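Long-range contacts in anthranilate synthase component I (Streptococcus pneumoniae serotype 4, PDB 5KCK), which is one component of a synthase, an alpha/beta protein built around large antiparallel sheets and found here as a pair of identical subunits: residues D176-H187 and R217-D228; P112-D120 and I413-V421. All blocks are in the same frame, centred on the assembly; numbering follows the deposited sequence.

Contact 1: D176-H187 and R217-D228; sequences DLDLSPLDFKPH and RFSAEVTGNPFD
The methyl of Ala220 is the bump at the middle of this contact. Its CB sits in a hollow formed by one face of the Phe184 ring (4.1 Å to the centroid), Leu182 CB at 3.7 Å and, closest, Asp183 O at 3.2 Å. Leu182 CD2 lies against the backbone of 221-223, 3.1 Å from Glu221 O, and reaches Thr223 CG2.

Nearer His187 the imidazole lies across Arg217, whose CG presses on one face. The ring's edge points NE2 straight at Ser219 OG (2.7 Å), in the ring plane. Ser219 holds that oxygen between its own backbone N and carbonyl carbon (chi1 69°), and the same OG also bonds Arg418. His187 ND1 goes to Glu385, Arg217 NH2 to Lys386 O.

At the far end Asp228 OD2 accepts from Asp178 N at 2.9 Å, on the anti side but tilted 29° out of the carboxylate plane. Asp178, centre of an inverse gamma turn, takes Asn225 N on its O; Gly224, bare of a side chain, lets that carbonyl in close.

Strand 185-186 pairs antiparallel with one edge of strand 211-221, Lys185 N donating to Ser219 O (2.8 Å) and Ser219 N to Lys185 O. Strand 418-427 takes the other edge, helix 433-446 packs on Phe184 and Phe218, and Asn225 holds the N-cap position of helix 226-236, its OD1 accepting a weak bond from Phe227 N.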
loop_
_atom_site.group_PDB
_atom_site.type_symbol
_atom_site.label_atom_id
_atom_site.label_comp_id
_atom_site.label_asym_id
_atom_site.label_seq_id
_atom_site.Cartn_x
_atom_site.Cartn_y
_atom_site.Cartn_z
ATOM N N ASP A 176 -16.540 6.813 -15.367
ATOM C CA ASP A 176 -16.773 7.002 -13.946
ATOM C C ASP A 176 -17.604 5.852 -13.387
ATOM O O ASP A 176 -18.289 5.132 -14.118
ATOM C CB ASP A 176 -17.454 8.343 -13.704
ATOM C CG ASP A 176 -16.712 9.487 -14.363
ATOM O OD1 ASP A 176 -16.917 9.709 -15.577
ATOM O OD2 ASP A 176 -15.907 10.147 -13.675
ATOM N N LEU A 177 -17.515 5.669 -12.073
ATOM C CA LEU A 177 -18.208 4.561 -11.429
ATOM C C LEU A 177 -19.717 4.754 -11.525
ATOM O O LEU A 177 -20.235 5.844 -11.260
ATOM C CB LEU A 177 -17.772 4.429 -9.967
ATOM C CG LEU A 177 -16.352 3.896 -9.741
ATOM C CD1 LEU A 177 -16.107 3.506 -8.284
ATOM C CD2 LEU A 177 -16.110 2.712 -10.642
ATOM N N ASP A 178 -20.414 3.691 -11.932
ATOM C CA ASP A 178 -21.871 3.683 -12.051
ATOM C C ASP A 178 -22.452 3.247 -10.708
ATOM O O ASP A 178 -22.936 2.123 -10.530
ATOM C CB ASP A 178 -22.295 2.772 -13.201
ATOM C CG ASP A 178 -23.795 2.780 -13.456
ATOM O OD1 ASP A 178 -24.514 3.621 -12.877
ATOM O OD2 ASP A 178 -24.250 1.935 -14.256
ATOM N N LEU A 179 -22.396 4.164 -9.736
ATOM C CA LEU A 179 -22.875 3.871 -8.383
ATOM C C LEU A 179 -24.229 4.497 -8.089
ATOM O O LEU A 179 -24.362 5.277 -7.141
ATOM C CB LEU A 179 -21.886 4.361 -7.324
ATOM C CG LEU A 179 -20.469 3.800 -7.292
ATOM C CD1 LEU A 179 -19.696 4.407 -6.121
ATOM C CD2 LEU A 179 -20.534 2.296 -7.207
ATOM N N SER A 180 -25.243 4.150 -8.865
ATOM C CA SER A 180 -26.594 4.573 -8.530
ATOM C C SER A 180 -26.965 4.029 -7.150
ATOM O O SER A 180 -26.757 2.836 -6.882
ATOM C CB SER A 180 -27.576 4.080 -9.595
ATOM O OG SER A 180 -28.898 4.505 -9.325
ATOM N N PRO A 181 -27.496 4.854 -6.252
ATOM C CA PRO A 181 -27.825 4.365 -4.910
ATOM C C PRO A 181 -29.165 3.640 -4.865
ATOM O O PRO A 181 -30.126 3.995 -5.551
ATOM C CB PRO A 181 -27.856 5.647 -4.065
ATOM C CG PRO A 181 -28.095 6.781 -5.048
ATOM C CD PRO A 181 -27.955 6.240 -6.462
ATOM N N LEU A 182 -29.214 2.612 -4.028
ATOM C CA LEU A 182 -30.365 1.726 -3.947
ATOM C C LEU A 182 -31.345 2.180 -2.872
ATOM O O LEU A 182 -30.959 2.731 -1.835
ATOM C CB LEU A 182 -29.907 0.299 -3.654
ATOM C CG LEU A 182 -28.971 -0.315 -4.690
ATOM C CD1 LEU A 182 -28.060 -1.343 -4.034
ATOM C CD2 LEU A 182 -29.784 -0.950 -5.790
ATOM N N ASP A 183 -32.626 1.938 -3.127
ATOM C CA ASP A 183 -33.683 2.208 -2.157
ATOM C C ASP A 183 -34.039 0.891 -1.474
ATOM O O ASP A 183 -34.856 0.116 -1.977
ATOM C CB ASP A 183 -34.896 2.843 -2.827
ATOM C CG ASP A 183 -35.980 3.216 -1.826
ATOM O OD1 ASP A 183 -35.685 3.230 -0.609
ATOM O OD2 ASP A 183 -37.123 3.508 -2.252
ATOM N N PHE A 184 -33.430 0.649 -0.315
ATOM C CA PHE A 184 -33.613 -0.607 0.400
ATOM C C PHE A 184 -34.913 -0.598 1.194
ATOM O O PHE A 184 -35.222 0.375 1.887
ATOM C CB PHE A 184 -32.428 -0.862 1.327
ATOM C CG PHE A 184 -31.225 -1.417 0.628
ATOM C CD1 PHE A 184 -31.109 -2.779 0.403
ATOM C CD2 PHE A 184 -30.216 -0.583 0.187
ATOM C CE1 PHE A 184 -29.996 -3.303 -0.245
ATOM C CE2 PHE A 184 -29.103 -1.097 -0.465
ATOM C CZ PHE A 184 -28.994 -2.460 -0.678
ATOM N N LYS A 185 -35.673 -1.689 1.091
ATOM C CA LYS A 185 -36.914 -1.820 1.831
ATOM C C LYS A 185 -36.802 -2.951 2.846
ATOM O O LYS A 185 -36.195 -3.986 2.552
ATOM C CB LYS A 185 -38.094 -2.098 0.891
ATOM C CG LYS A 185 -38.189 -1.160 -0.318
ATOM C CD LYS A 185 -38.697 0.218 0.062
ATOM C CE LYS A 185 -39.007 1.055 -1.174
ATOM N NZ LYS A 185 -39.714 2.327 -0.830
ATOM N N PRO A 186 -37.369 -2.791 4.040
ATOM C CA PRO A 186 -37.252 -3.846 5.053
ATOM C C PRO A 186 -38.093 -5.058 4.688
ATOM O O PRO A 186 -39.103 -4.957 3.991
ATOM C CB PRO A 186 -37.773 -3.174 6.325
ATOM C CG PRO A 186 -38.755 -2.149 5.822
ATOM C CD PRO A 186 -38.186 -1.654 4.504
ATOM N N HIS A 187 -37.660 -6.226 5.159
ATOM C CA HIS A 187 -38.435 -7.430 4.914
ATOM C C HIS A 187 -39.415 -7.745 6.034
ATOM O O HIS A 187 -40.312 -8.571 5.836
ATOM C CB HIS A 187 -37.507 -8.625 4.681
ATOM C CG HIS A 187 -36.929 -8.661 3.303
ATOM N ND1 HIS A 187 -36.583 -9.835 2.669
ATOM C CD2 HIS A 187 -36.644 -7.664 2.430
ATOM C CE1 HIS A 187 -36.107 -9.561 1.467
ATOM N NE2 HIS A 187 -36.133 -8.251 1.297
ATOM N N ARG A 217 -33.331 -8.450 7.310
ATOM C CA ARG A 217 -32.929 -8.399 5.916
ATOM C C ARG A 217 -33.540 -7.163 5.260
ATOM O O ARG A 217 -34.602 -6.684 5.672
ATOM C CB ARG A 217 -33.355 -9.675 5.195
ATOM C CG ARG A 217 -33.092 -9.703 3.705
ATOM C CD ARG A 217 -33.402 -11.082 3.171
ATOM N NE ARG A 217 -32.496 -12.069 3.739
ATOM C CZ ARG A 217 -32.688 -13.383 3.689
ATOM N NH1 ARG A 217 -33.773 -13.874 3.102
ATOM N NH2 ARG A 217 -31.793 -14.206 4.225
ATOM N N PHE A 218 -32.830 -6.628 4.266
ATOM C CA PHE A 218 -33.294 -5.502 3.467
ATOM C C PHE A 218 -32.968 -5.797 2.014
ATOM O O PHE A 218 -32.002 -6.507 1.722
ATOM C CB PHE A 218 -32.637 -4.176 3.890
ATOM C CG PHE A 218 -32.805 -3.850 5.347
ATOM C CD1 PHE A 218 -31.958 -4.410 6.300
ATOM C CD2 PHE A 218 -33.808 -2.989 5.767
ATOM C CE1 PHE A 218 -32.114 -4.119 7.647
ATOM C CE2 PHE A 218 -33.975 -2.694 7.110
ATOM C CZ PHE A 218 -33.124 -3.259 8.053
ATOM N N SER A 219 -33.772 -5.264 1.098
ATOM C CA SER A 219 -33.454 -5.487 -0.305
ATOM C C SER A 219 -33.961 -4.339 -1.165
ATOM O O SER A 219 -34.863 -3.595 -0.784
ATOM C CB SER A 219 -34.004 -6.833 -0.803
ATOM O OG SER A 219 -35.416 -6.840 -0.880
ATOM N N ALA A 220 -33.340 -4.198 -2.338
ATOM C CA ALA A 220 -33.682 -3.162 -3.300
ATOM C C ALA A 220 -33.577 -3.712 -4.714
ATOM O O ALA A 220 -32.789 -4.622 -4.987
ATOM C CB ALA A 220 -32.761 -1.943 -3.171
ATOM N N GLU A 221 -34.378 -3.139 -5.610
ATOM C CA GLU A 221 -34.212 -3.381 -7.037
ATOM C C GLU A 221 -32.831 -2.915 -7.482
ATOM O O GLU A 221 -32.443 -1.772 -7.224
ATOM C CB GLU A 221 -35.290 -2.633 -7.818
ATOM C CG GLU A 221 -36.709 -3.033 -7.484
ATOM C CD GLU A 221 -37.720 -2.119 -8.145
ATOM O OE1 GLU A 221 -37.783 -0.932 -7.763
ATOM O OE2 GLU A 221 -38.438 -2.578 -9.059
ATOM N N VAL A 222 -32.081 -3.796 -8.149
ATOM C CA VAL A 222 -30.706 -3.454 -8.509
ATOM C C VAL A 222 -30.716 -2.304 -9.502
ATOM O O VAL A 222 -31.487 -2.299 -10.469
ATOM C CB VAL A 222 -29.943 -4.666 -9.072
ATOM C CG1 VAL A 222 -29.842 -5.761 -8.035
ATOM C CG2 VAL A 222 -30.593 -5.195 -10.353
ATOM N N THR A 223 -29.885 -1.307 -9.241
ATOM C CA THR A 223 -29.617 -0.239 -10.186
ATOM C C THR A 223 -28.117 -0.001 -10.188
ATOM O O THR A 223 -27.438 -0.226 -9.183
ATOM C CB THR A 223 -30.381 1.046 -9.834
ATOM O OG1 THR A 223 -29.977 2.105 -10.710
ATOM C CG2 THR A 223 -30.114 1.453 -8.392
ATOM N N GLY A 224 -27.601 0.421 -11.326
ATOM C CA GLY A 224 -26.177 0.608 -11.446
ATOM C C GLY A 224 -25.441 -0.694 -11.699
ATOM O O GLY A 224 -26.018 -1.735 -12.027
ATOM N N ASN A 225 -24.123 -0.621 -11.519
ATOM C CA ASN A 225 -23.202 -1.689 -11.874
ATOM C C ASN A 225 -22.698 -2.377 -10.613
ATOM O O ASN A 225 -22.111 -1.709 -9.746
ATOM C CB ASN A 225 -22.036 -1.103 -12.676
ATOM C CG ASN A 225 -21.114 -2.162 -13.268
ATOM O OD1 ASN A 225 -20.957 -3.258 -12.730
ATOM N ND2 ASN A 225 -20.480 -1.818 -14.380
ATOM N N PRO A 226 -22.884 -3.695 -10.469
ATOM C CA PRO A 226 -22.403 -4.372 -9.246
ATOM C C PRO A 226 -20.893 -4.345 -9.085
ATOM O O PRO A 226 -20.390 -4.153 -7.971
ATOM C CB PRO A 226 -22.916 -5.809 -9.418
ATOM C CG PRO A 226 -23.099 -5.978 -10.904
ATOM C CD PRO A 226 -23.514 -4.629 -11.420
ATOM N N PHE A 227 -20.154 -4.556 -10.176
ATOM C CA PHE A 227 -18.698 -4.535 -10.103
ATOM C C PHE A 227 -18.180 -3.162 -9.674
ATOM O O PHE A 227 -17.223 -3.068 -8.895
ATOM C CB PHE A 227 -18.110 -4.950 -11.450
ATOM C CG PHE A 227 -16.632 -5.137 -11.427
ATOM C CD1 PHE A 227 -16.070 -6.174 -10.706
ATOM C CD2 PHE A 227 -15.798 -4.268 -12.113
ATOM C CE1 PHE A 227 -14.699 -6.349 -10.670
ATOM C CE2 PHE A 227 -14.425 -4.441 -12.084
ATOM C CZ PHE A 227 -13.875 -5.481 -11.363
ATOM N N ASP A 228 -18.802 -2.082 -10.157
ATOM C CA ASP A 228 -18.361 -0.763 -9.711
ATOM C C ASP A 228 -18.623 -0.567 -8.227
ATOM O O ASP A 228 -17.855 0.128 -7.550
ATOM C CB ASP A 228 -19.040 0.346 -10.517
ATOM C CG ASP A 228 -18.478 0.473 -11.927
ATOM O OD1 ASP A 228 -17.433 -0.152 -12.223
ATOM O OD2 ASP A 228 -19.080 1.213 -12.734
HETATM O O HOH W 1 -23.037 0.443 -7.986
HETATM O O HOH W 2 -36.032 -0.811 -4.208
HETATM O O HOH W 3 -36.489 -6.076 7.644
#

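Contact 2: P112-D120 and I413-V421; sequences PEDTIGTPD and ILKNQRAYV
Ile116 turns CG1 anti to its own carbonyl carbon (chi1 -62°), and Tyr420 does the same with its ring (chi1 -54°). With these torsions Ile116 CG1 comes to lie over the centre of one ring face, 3.8 Å from the centroid, the two side chains running past each other in opposite directions. CD1 continues along the same face toward the root of the ring. The other branch, CG2, crosses Ile413 at about a right angle and meets its CG2 at 4.1 Å, where Thr118 CG2 also packs.

The partner of this loop is a beta hairpin, strands 411-415 and 418-427 joined by a type I' turn from Lys415 to Arg418. Asn416, in that turn, supplies the polar grip: ND2 gives one hydrogen to a lone pair of Ile116 O at 3.1 Å and the other to Tyr420 OH at 3.2 Å. Both acceptors lie in the amide plane, which fixes its rotation, and Lys415 NZ donates to OD1. Lys415 also lays its CD 3.3 Å from Ile116 O.

On the loop side, Asp114 OD1 takes Ile116 N, an Asx turn, and Gly117 N at 2.7 Å, which extends it to an Asx motif, both from the same face of the carboxylate plane. Thr115 OG1 bonds Glu385.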
loop_
_atom_site.group_PDB
_atom_site.type_symbol
_atom_site.label_atom_id
_atom_site.label_comp_id
_atom_site.label_asym_id
_atom_site.label_seq_id
_atom_site.Cartn_x
_atom_site.Cartn_y
_atom_site.Cartn_z
ATOM N N PRO A 112 -36.953 -21.809 7.895
ATOM C CA PRO A 112 -38.027 -20.995 7.304
ATOM C C PRO A 112 -37.929 -20.877 5.793
ATOM O O PRO A 112 -36.974 -21.345 5.161
ATOM C CB PRO A 112 -37.838 -19.626 7.970
ATOM C CG PRO A 112 -37.003 -19.881 9.181
ATOM C CD PRO A 112 -36.114 -21.029 8.820
ATOM N N GLU A 113 -38.941 -20.241 5.216
ATOM C CA GLU A 113 -39.023 -20.045 3.777
ATOM C C GLU A 113 -37.797 -19.303 3.252
ATOM O O GLU A 113 -37.305 -18.359 3.875
ATOM C CB GLU A 113 -40.310 -19.269 3.455
ATOM C CG GLU A 113 -40.476 -18.840 2.013
ATOM C CD GLU A 113 -41.554 -17.781 1.859
ATOM O OE1 GLU A 113 -42.211 -17.460 2.872
ATOM O OE2 GLU A 113 -41.735 -17.261 0.736
ATOM N N ASP A 114 -37.302 -19.747 2.100
ATOM C CA ASP A 114 -36.179 -19.113 1.420
ATOM C C ASP A 114 -36.723 -18.102 0.414
ATOM O O ASP A 114 -37.322 -18.483 -0.595
ATOM C CB ASP A 114 -35.320 -20.166 0.724
ATOM C CG ASP A 114 -34.043 -19.595 0.145
ATOM O OD1 ASP A 114 -33.883 -18.354 0.109
ATOM O OD2 ASP A 114 -33.190 -20.400 -0.281
ATOM N N THR A 115 -36.514 -16.815 0.683
ATOM C CA THR A 115 -36.937 -15.768 -0.236
ATOM C C THR A 115 -35.846 -15.355 -1.219
ATOM O O THR A 115 -36.111 -14.522 -2.089
ATOM C CB THR A 115 -37.414 -14.535 0.539
ATOM O OG1 THR A 115 -36.379 -14.097 1.426
ATOM C CG2 THR A 115 -38.678 -14.852 1.340
ATOM N N ILE A 116 -34.640 -15.911 -1.117
ATOM C CA ILE A 116 -33.537 -15.571 -2.009
ATOM C C ILE A 116 -33.211 -16.722 -2.959
ATOM O O ILE A 116 -33.083 -16.522 -4.168
ATOM C CB ILE A 116 -32.284 -15.147 -1.209
ATOM C CG1 ILE A 116 -32.561 -13.896 -0.371
ATOM C CG2 ILE A 116 -31.122 -14.897 -2.149
ATOM C CD1 ILE A 116 -31.326 -13.393 0.385
ATOM N N GLY A 117 -33.042 -17.928 -2.424
ATOM C CA GLY A 117 -32.844 -19.097 -3.260
ATOM C C GLY A 117 -31.413 -19.437 -3.603
ATOM O O GLY A 117 -31.184 -20.100 -4.617
ATOM N N THR A 118 -30.440 -19.004 -2.808
ATOM C CA THR A 118 -29.078 -19.460 -3.033
ATOM C C THR A 118 -28.946 -20.917 -2.596
ATOM O O THR A 118 -29.669 -21.375 -1.705
ATOM C CB THR A 118 -28.074 -18.608 -2.255
ATOM O OG1 THR A 118 -28.555 -18.406 -0.919
ATOM C CG2 THR A 118 -27.866 -17.261 -2.932
ATOM N N PRO A 119 -28.042 -21.673 -3.215
ATOM C CA PRO A 119 -27.748 -23.013 -2.703
ATOM C C PRO A 119 -27.110 -22.932 -1.327
ATOM O O PRO A 119 -26.571 -21.901 -0.916
ATOM C CB PRO A 119 -26.782 -23.599 -3.742
ATOM C CG PRO A 119 -26.291 -22.436 -4.527
ATOM C CD PRO A 119 -27.370 -21.405 -4.494
ATOM N N ASP A 120 -27.172 -24.046 -0.605
ATOM C CA ASP A 120 -26.579 -24.063 0.722
ATOM C C ASP A 120 -25.060 -24.091 0.672
ATOM O O ASP A 120 -24.413 -23.668 1.634
ATOM C CB ASP A 120 -27.140 -25.241 1.505
ATOM C CG ASP A 120 -28.636 -25.112 1.714
ATOM O OD1 ASP A 120 -29.038 -24.299 2.567
ATOM O OD2 ASP A 120 -29.412 -25.787 1.005
ATOM N N ILE A 413 -25.984 -9.918 -1.422
ATOM C CA ILE A 413 -26.368 -10.919 -2.409
ATOM C C ILE A 413 -27.140 -10.220 -3.517
ATOM O O ILE A 413 -28.143 -9.544 -3.251
ATOM C CB ILE A 413 -27.228 -12.036 -1.792
ATOM C CG1 ILE A 413 -26.636 -12.529 -0.467
ATOM C CG2 ILE A 413 -27.419 -13.167 -2.788
ATOM C CD1 ILE A 413 -25.207 -12.951 -0.568
ATOM N N LEU A 414 -26.699 -10.414 -4.757
ATOM C CA LEU A 414 -27.403 -9.917 -5.938
ATOM C C LEU A 414 -28.045 -11.100 -6.649
ATOM O O LEU A 414 -27.346 -11.952 -7.205
ATOM C CB LEU A 414 -26.459 -9.168 -6.873
ATOM C CG LEU A 414 -26.462 -7.657 -6.645
ATOM C CD1 LEU A 414 -25.946 -7.324 -5.274
ATOM C CD2 LEU A 414 -25.638 -6.976 -7.695
ATOM N N LYS A 415 -29.372 -11.147 -6.629
ATOM C CA LYS A 415 -30.111 -12.250 -7.223
ATOM C C LYS A 415 -31.554 -11.807 -7.409
ATOM O O LYS A 415 -32.053 -10.960 -6.664
ATOM C CB LYS A 415 -30.034 -13.503 -6.338
ATOM C CG LYS A 415 -30.513 -14.793 -6.988
ATOM C CD LYS A 415 -30.362 -15.970 -6.028
ATOM C CE LYS A 415 -30.719 -17.282 -6.709
ATOM N NZ LYS A 415 -32.027 -17.217 -7.435
ATOM N N ASN A 416 -32.220 -12.388 -8.410
ATOM C CA ASN A 416 -33.627 -12.089 -8.692
ATOM C C ASN A 416 -33.827 -10.612 -9.016
ATOM O O ASN A 416 -34.882 -10.040 -8.732
ATOM C CB ASN A 416 -34.530 -12.506 -7.524
ATOM C CG ASN A 416 -34.202 -13.892 -6.996
ATOM O OD1 ASN A 416 -34.079 -14.847 -7.762
ATOM N ND2 ASN A 416 -34.045 -14.006 -5.677
ATOM N N GLN A 417 -32.797 -9.983 -9.583
ATOM C CA GLN A 417 -32.791 -8.558 -9.913
ATOM C C GLN A 417 -32.929 -7.674 -8.674
ATOM O O GLN A 417 -33.350 -6.518 -8.772
ATOM C CB GLN A 417 -33.886 -8.231 -10.937
ATOM C CG GLN A 417 -33.911 -9.172 -12.137
ATOM C CD GLN A 417 -32.973 -8.731 -13.242
ATOM O OE1 GLN A 417 -31.992 -9.412 -13.557
ATOM N NE2 GLN A 417 -33.278 -7.588 -13.851
ATOM N N ARG A 418 -32.572 -8.200 -7.504
ATOM C CA ARG A 418 -32.595 -7.449 -6.259
ATOM C C ARG A 418 -31.232 -7.540 -5.584
ATOM O O ARG A 418 -30.410 -8.397 -5.910
ATOM C CB ARG A 418 -33.686 -7.965 -5.308
ATOM C CG ARG A 418 -35.094 -7.724 -5.806
ATOM C CD ARG A 418 -36.143 -8.116 -4.767
ATOM N NE ARG A 418 -36.222 -7.175 -3.651
ATOM C CZ ARG A 418 -36.788 -5.977 -3.724
ATOM N NH1 ARG A 418 -37.318 -5.566 -4.870
ATOM N NH2 ARG A 418 -36.820 -5.188 -2.657
ATOM N N ALA A 419 -30.994 -6.634 -4.638
ATOM C CA ALA A 419 -29.780 -6.630 -3.831
ATOM C C ALA A 419 -30.179 -6.822 -2.378
ATOM O O ALA A 419 -30.961 -6.030 -1.841
ATOM C CB ALA A 419 -29.005 -5.324 -4.016
ATOM N N TYR A 420 -29.644 -7.858 -1.739
ATOM C CA TYR A 420 -30.033 -8.216 -0.378
ATOM C C TYR A 420 -28.889 -7.945 0.586
ATOM O O TYR A 420 -27.759 -8.392 0.361
ATOM C CB TYR A 420 -30.439 -9.687 -0.279
ATOM C CG TYR A 420 -31.515 -10.129 -1.249
ATOM C CD1 TYR A 420 -31.190 -10.607 -2.515
ATOM C CD2 TYR A 420 -32.858 -10.093 -0.888
ATOM C CE1 TYR A 420 -32.178 -11.026 -3.392
ATOM C CE2 TYR A 420 -33.843 -10.510 -1.748
ATOM C CZ TYR A 420 -33.505 -10.975 -2.998
ATOM O OH TYR A 420 -34.505 -11.384 -3.854
ATOM N N VAL A 421 -29.189 -7.236 1.670
ATOM C CA VAL A 421 -28.247 -7.090 2.773
ATOM C C VAL A 421 -28.948 -7.499 4.059
ATOM O O VAL A 421 -30.176 -7.478 4.156
ATOM C CB VAL A 421 -27.698 -5.654 2.884
ATOM C CG1 VAL A 421 -26.851 -5.331 1.670
ATOM C CG2 VAL A 421 -28.848 -4.670 3.011
#

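The two contacts lie about 14 Å apart, centre to centre, on the same side of the chain's centre. They share one antiparallel sheet, in which strand 211-221 of contact 1 runs beside strand 418-427 of contact 2: Ala419 N lies 2.7 Å from Ala220 O and Phe218 N 2.8 Å from Val421 O, probable hydrogen bonds. Along the chain, 112-120 comes first, then 176-187 and 217-228, and 413-421 last, so contact 1 is nested within the loop that contact 2 closes. Contact 2 thereby ties a loop of the N-terminal region to the sheet of the C-terminal part, and contact 1 adds a short edge strand to that same sheet. Glu385 is a partner common to both, through His187 and Thr115.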